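Local structure of ESX-1 secretion system protein eccD1 (Mycobacterium tuberculosis, 4KV2) at residues Leu11-Arg15 with Asp48-Phe53; Pro22-Glu28 with Lys72-Asp78. The protein forms part of the ESX-1 type VII secretion system, which delivers virulence factors such as EsxA and EsxB to host cells during infection. The contacts are given in a common frame with arbitrary orientation. Numbering follows the deposited sequence.

Contact 1 of 2, residues Leu11-Arg15 with Asp48-Phe53; sequences LTGRR and DVLGGF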
loop_
_atom_site.group_PDB
_atom_site.type_symbol
_atom_site.label_atom_id
_atom_site.label_comp_id
_atom_site.label_asym_id
_atom_site.label_seq_id
_atom_site.Cartn_x
_atom_site.Cartn_y
_atom_site.Cartn_z
ATOM N N LEU A 11 4.451 0.734 15.284
ATOM C CA LEU A 11 5.510 0.437 16.257
ATOM C C LEU A 11 6.105 -0.959 16.031
ATOM O O LEU A 11 5.391 -1.937 16.094
ATOM C CB LEU A 11 4.925 0.493 17.672
ATOM C CG LEU A 11 5.880 0.342 18.870
ATOM C CD1 LEU A 11 7.009 1.379 18.843
ATOM C CD2 LEU A 11 5.060 0.479 20.136
ATOM N N THR A 12 7.409 -1.034 15.808
ATOM C CA THR A 12 8.146 -2.280 15.676
ATOM C C THR A 12 9.299 -2.195 16.674
ATOM O O THR A 12 10.328 -1.574 16.408
ATOM C CB THR A 12 8.687 -2.497 14.250
ATOM O OG1 THR A 12 7.637 -2.330 13.288
ATOM C CG2 THR A 12 9.231 -3.884 14.100
ATOM N N GLY A 13 9.104 -2.806 17.844
ATOM C CA GLY A 13 10.047 -2.695 18.957
ATOM C C GLY A 13 10.087 -1.251 19.403
ATOM O O GLY A 13 9.099 -0.735 19.930
ATOM N N ARG A 14 11.207 -0.585 19.150
ATOM C CA ARG A 14 11.383 0.808 19.547
ATOM C C ARG A 14 11.179 1.746 18.392
ATOM O O ARG A 14 11.164 2.945 18.588
ATOM C CB ARG A 14 12.799 1.051 20.036
ATOM C CG ARG A 14 13.163 0.248 21.245
ATOM C CD ARG A 14 14.200 0.970 22.084
ATOM N NE ARG A 14 15.560 0.526 21.803
ATOM C CZ ARG A 14 16.051 -0.667 22.144
ATOM N NH1 ARG A 14 15.276 -1.564 22.754
ATOM N NH2 ARG A 14 17.321 -0.973 21.870
ATOM N N ARG A 15 11.089 1.194 17.189
ATOM C CA ARG A 15 11.037 1.996 15.986
ATOM C C ARG A 15 9.609 2.334 15.636
ATOM O O ARG A 15 8.740 1.471 15.644
ATOM C CB ARG A 15 11.668 1.258 14.815
ATOM C CG ARG A 15 11.555 2.021 13.493
ATOM C CD ARG A 15 12.301 3.340 13.539
ATOM N NE ARG A 15 13.743 3.125 13.542
ATOM C CZ ARG A 15 14.504 3.006 12.452
ATOM N NH1 ARG A 15 13.983 3.075 11.228
ATOM N NH2 ARG A 15 15.811 2.800 12.590
ATOM N N ASP A 48 17.882 -5.685 17.865
ATOM C CA ASP A 48 17.617 -5.276 19.254
ATOM C C ASP A 48 16.682 -4.055 19.319
ATOM O O ASP A 48 15.902 -3.916 20.266
ATOM C CB ASP A 48 18.924 -5.022 20.034
ATOM C CG ASP A 48 19.647 -3.749 19.599
ATOM O OD1 ASP A 48 19.860 -3.559 18.385
ATOM O OD2 ASP A 48 20.015 -2.943 20.480
ATOM N N VAL A 49 16.766 -3.191 18.307
ATOM C CA VAL A 49 15.908 -2.017 18.196
ATOM C C VAL A 49 14.482 -2.433 17.806
ATOM O O VAL A 49 13.509 -1.822 18.236
ATOM C CB VAL A 49 16.509 -0.994 17.192
ATOM C CG1 VAL A 49 15.520 0.113 16.837
ATOM C CG2 VAL A 49 17.783 -0.392 17.762
ATOM N N LEU A 50 14.366 -3.492 17.014
ATOM C CA LEU A 50 13.060 -4.035 16.627
ATOM C C LEU A 50 12.440 -4.973 17.662
ATOM O O LEU A 50 11.373 -5.523 17.418
ATOM C CB LEU A 50 13.168 -4.759 15.274
ATOM C CG LEU A 50 13.666 -3.869 14.128
ATOM C CD1 LEU A 50 13.791 -4.683 12.848
ATOM C CD2 LEU A 50 12.753 -2.658 13.934
ATOM N N GLY A 51 13.082 -5.133 18.824
ATOM C CA GLY A 51 12.578 -6.018 19.860
ATOM C C GLY A 51 12.389 -7.424 19.340
ATOM O O GLY A 51 11.432 -8.091 19.703
ATOM N N GLY A 52 13.305 -7.863 18.475
ATOM C CA GLY A 52 13.244 -9.184 17.864
ATOM C C GLY A 52 12.115 -9.405 16.859
ATOM O O GLY A 52 11.841 -10.544 16.507
ATOM N N PHE A 53 11.467 -8.339 16.381
ATOM C CA PHE A 53 10.282 -8.478 15.522
ATOM C C PHE A 53 10.606 -9.328 14.299
ATOM O O PHE A 53 11.606 -9.108 13.630
ATOM C CB PHE A 53 9.733 -7.115 15.082
ATOM C CG PHE A 53 8.414 -7.210 14.371
ATOM C CD1 PHE A 53 7.235 -7.157 15.078
ATOM C CD2 PHE A 53 8.359 -7.434 13.001
ATOM C CE1 PHE A 53 6.009 -7.275 14.437
ATOM C CE2 PHE A 53 7.136 -7.556 12.348
ATOM C CZ PHE A 53 5.962 -7.486 13.070
#
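One backbone hydrogen bond joins the two segments. Arg14 N donates to Val49 O at 2.8 Å, and this bond is nearly straight (165°). Beside it, Gly13 CA makes a CA-H...O contact with Leu50 O at 3.5 Å. A CB on Gly13 would clash with Leu50 C and Val49 O, and the positive phi of Gly13 also favours glycine. A type II' beta turn from Thr12 to Arg15 closes the beta hairpin of strands 5-12 and 15-22, the N-terminal hairpin of the ubiquitin-like fold. Residues 48-53 belong to the loop after helix 31-41 and carry their own type I' turn, from Leu50 to Phe53. The charged contact is peripheral: Arg14 NH2 and Asp48 OD2 form a long salt bridge of 3.6 Å, and Asp48 is poorly ordered. Val49 CA lies over one face of the Arg14 guanidinium. Apolar packing centres on buried Thr12, whose CG2 lies 3.4 Å from Phe53 CB and 3.7 Å from Leu50 CD2. The Phe53 ring also stacks edge-to-face with Phe55.

Contact 2 of 2, residues Pro22-Glu28 with Lys72-Asp78; sequences PAAVPME and KLDQSLD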
loop_
_atom_site.group_PDB
_atom_site.type_symbol
_atom_site.label_atom_id
_atom_site.label_comp_id
_atom_site.label_asym_id
_atom_site.label_seq_id
_atom_site.Cartn_x
_atom_site.Cartn_y
_atom_site.Cartn_z
ATOM N N PRO A 22 -5.224 3.269 3.287
ATOM C CA PRO A 22 -6.628 3.504 2.934
ATOM C C PRO A 22 -7.533 3.433 4.163
ATOM O O PRO A 22 -7.486 2.426 4.929
ATOM C CB PRO A 22 -6.968 2.348 1.999
ATOM C CG PRO A 22 -5.680 1.716 1.619
ATOM C CD PRO A 22 -4.691 2.034 2.699
ATOM N N ALA A 23 -8.376 4.440 4.319
ATOM C CA ALA A 23 -9.260 4.525 5.463
ATOM C C ALA A 23 -10.492 3.630 5.378
ATOM O O ALA A 23 -10.953 3.190 6.405
ATOM C CB ALA A 23 -9.706 5.966 5.658
ATOM N N ALA A 24 -11.047 3.402 4.175
ATOM C CA ALA A 24 -12.395 2.842 4.025
ATOM C C ALA A 24 -12.445 1.432 3.397
ATOM O O ALA A 24 -13.504 0.827 3.306
ATOM C CB ALA A 24 -13.264 3.813 3.233
ATOM N N VAL A 25 -11.279 0.910 3.018
ATOM C CA VAL A 25 -11.131 -0.392 2.395
ATOM C C VAL A 25 -10.761 -1.390 3.487
ATOM O O VAL A 25 -10.000 -1.055 4.398
ATOM C CB VAL A 25 -9.989 -0.306 1.364
ATOM C CG1 VAL A 25 -9.658 -1.650 0.756
ATOM C CG2 VAL A 25 -10.359 0.694 0.280
ATOM N N PRO A 26 -11.259 -2.637 3.393
ATOM C CA PRO A 26 -10.922 -3.611 4.419
ATOM C C PRO A 26 -9.416 -3.810 4.566
ATOM O O PRO A 26 -8.681 -3.821 3.584
ATOM C CB PRO A 26 -11.608 -4.892 3.927
ATOM C CG PRO A 26 -12.796 -4.381 3.201
ATOM C CD PRO A 26 -12.271 -3.177 2.466
ATOM N N MET A 27 -8.991 -3.936 5.808
ATOM C CA MET A 27 -7.580 -4.153 6.128
ATOM C C MET A 27 -6.953 -5.361 5.422
ATOM O O MET A 27 -5.813 -5.275 4.985
ATOM C CB MET A 27 -7.405 -4.259 7.632
ATOM C CG MET A 27 -7.410 -2.916 8.363
ATOM S SD MET A 27 -7.445 -3.012 10.172
ATOM C CE MET A 27 -9.197 -3.021 10.535
ATOM N N GLU A 28 -7.710 -6.437 5.243
ATOM C CA GLU A 28 -7.216 -7.636 4.524
ATOM C C GLU A 28 -6.739 -7.352 3.088
ATOM O O GLU A 28 -5.910 -8.083 2.567
ATOM C CB GLU A 28 -8.268 -8.778 4.519
ATOM C CG GLU A 28 -9.601 -8.439 3.884
ATOM C CD GLU A 28 -10.737 -9.391 4.253
ATOM O OE1 GLU A 28 -10.555 -10.293 5.111
ATOM O OE2 GLU A 28 -11.841 -9.220 3.677
ATOM N N LYS A 72 -10.273 -6.824 13.367
ATOM C CA LYS A 72 -10.886 -7.658 12.317
ATOM C C LYS A 72 -10.423 -7.244 10.919
ATOM O O LYS A 72 -10.557 -6.074 10.503
ATOM C CB LYS A 72 -12.422 -7.609 12.402
ATOM C CG LYS A 72 -12.987 -8.198 13.686
ATOM C CD LYS A 72 -12.947 -9.720 13.671
ATOM C CE LYS A 72 -13.078 -10.299 15.067
ATOM N NZ LYS A 72 -14.479 -10.233 15.547
ATOM N N LEU A 73 -9.891 -8.223 10.195
ATOM C CA LEU A 73 -9.359 -8.010 8.856
ATOM C C LEU A 73 -10.413 -7.661 7.813
ATOM O O LEU A 73 -10.091 -7.021 6.793
ATOM C CB LEU A 73 -8.592 -9.254 8.390
ATOM C CG LEU A 73 -7.194 -9.405 8.979
ATOM C CD1 LEU A 73 -6.742 -10.851 8.856
ATOM C CD2 LEU A 73 -6.214 -8.471 8.310
ATOM N N ASP A 74 -11.660 -8.043 8.047
ATOM C CA ASP A 74 -12.740 -7.648 7.128
ATOM C C ASP A 74 -13.293 -6.241 7.365
ATOM O O ASP A 74 -14.205 -5.798 6.669
ATOM C CB ASP A 74 -13.859 -8.691 7.075
ATOM C CG ASP A 74 -14.606 -8.857 8.381
ATOM O OD1 ASP A 74 -14.247 -8.280 9.420
ATOM O OD2 ASP A 74 -15.575 -9.614 8.374
ATOM N N GLN A 75 -12.718 -5.527 8.329
ATOM C CA GLN A 75 -13.111 -4.160 8.624
ATOM C C GLN A 75 -12.063 -3.198 8.087
ATOM O O GLN A 75 -10.928 -3.579 7.895
ATOM C CB GLN A 75 -13.292 -3.971 10.132
ATOM C CG GLN A 75 -14.610 -4.509 10.646
ATOM C CD GLN A 75 -14.788 -4.311 12.149
ATOM O OE1 GLN A 75 -14.288 -3.335 12.752
ATOM N NE2 GLN A 75 -15.499 -5.239 12.769
ATOM N N SER A 76 -12.490 -1.970 7.805
ATOM C CA SER A 76 -11.605 -0.874 7.441
ATOM C C SER A 76 -11.104 -0.208 8.713
ATOM O O SER A 76 -11.670 -0.411 9.806
ATOM C CB SER A 76 -12.385 0.153 6.619
ATOM O OG SER A 76 -13.418 0.752 7.421
ATOM N N LEU A 77 -10.038 0.580 8.588
ATOM C CA LEU A 77 -9.574 1.433 9.708
ATOM C C LEU A 77 -10.668 2.374 10.245
ATOM O O LEU A 77 -10.742 2.626 11.459
ATOM C CB LEU A 77 -8.349 2.228 9.283
ATOM C CG LEU A 77 -7.080 1.396 9.016
ATOM C CD1 LEU A 77 -6.052 2.288 8.351
ATOM C CD2 LEU A 77 -6.491 0.827 10.307
ATOM N N ASP A 78 -11.528 2.885 9.355
ATOM C CA ASP A 78 -12.657 3.715 9.790
ATOM C C ASP A 78 -13.625 2.904 10.657
ATOM O O ASP A 78 -14.041 3.363 11.717
ATOM C CB ASP A 78 -13.448 4.263 8.603
ATOM C CG ASP A 78 -12.749 5.408 7.874
ATOM O OD1 ASP A 78 -11.856 6.080 8.424
ATOM O OD2 ASP A 78 -13.139 5.655 6.715
HETATM O O HOH W 1 -8.585 0.490 6.081
HETATM O O HOH W 2 -15.352 1.771 5.825
#
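Met27 N donates to Gln75 O and Glu28 N to Leu73 O, both at 2.9 Å, and Asp78 N to Ala23 O at 3.0 Å. A water accepts from Leu77 N (2.9 Å) and donates to Pro22 O (2.5 Å) and Val25 O (2.7 Å). A second water links Ser76 OG (2.7 Å) to Ala24 O (3.3 Å); Ser76 OG also forms a hydrogen bond with Asp79 N. Two CA-H...O contacts add to the pairing: Ser76 CA to Val25 O at 3.4 Å and Pro26 CA to Gln75 O at 3.5 Å. In this ubiquitin-like fold, residues 22-28 lead from strand 15-22 to helix 31-41, and residues 72-78 lie before strand 86-91. A type I beta turn runs from Lys72 to Gln75. Val25, whose CA-CB bond points away from residues 72-78, packs on Val41 of the second subunit. Met27 is the main side chain of the packing: its SD is 4.0 Å from Leu77 CD2, and its CE is 3.3 Å from Lys72 O.

In the fold
Contacts 1 and 2 lie on opposite sides of the chain's centre. Their centres are 25 Å apart, and their nearest atoms are about 12 Å apart. Strand 15-22 connects them: the hairpin turn of contact 1 leads into it, and its last residue, Pro22, begins contact 2. Along the chain the segments alternate, in the order 11-15, 22-28, 48-53, 72-78. Helix 31-41 lies between the second and third segments. Contact 1 joins the hairpin to the loop that follows this helix. Contact 2 joins the loop that precedes it to the one leading to strand 86-91. The single ubiquitin-like domain is thus tied together at two distant sites. The second subunit touches contact 2 but not contact 1.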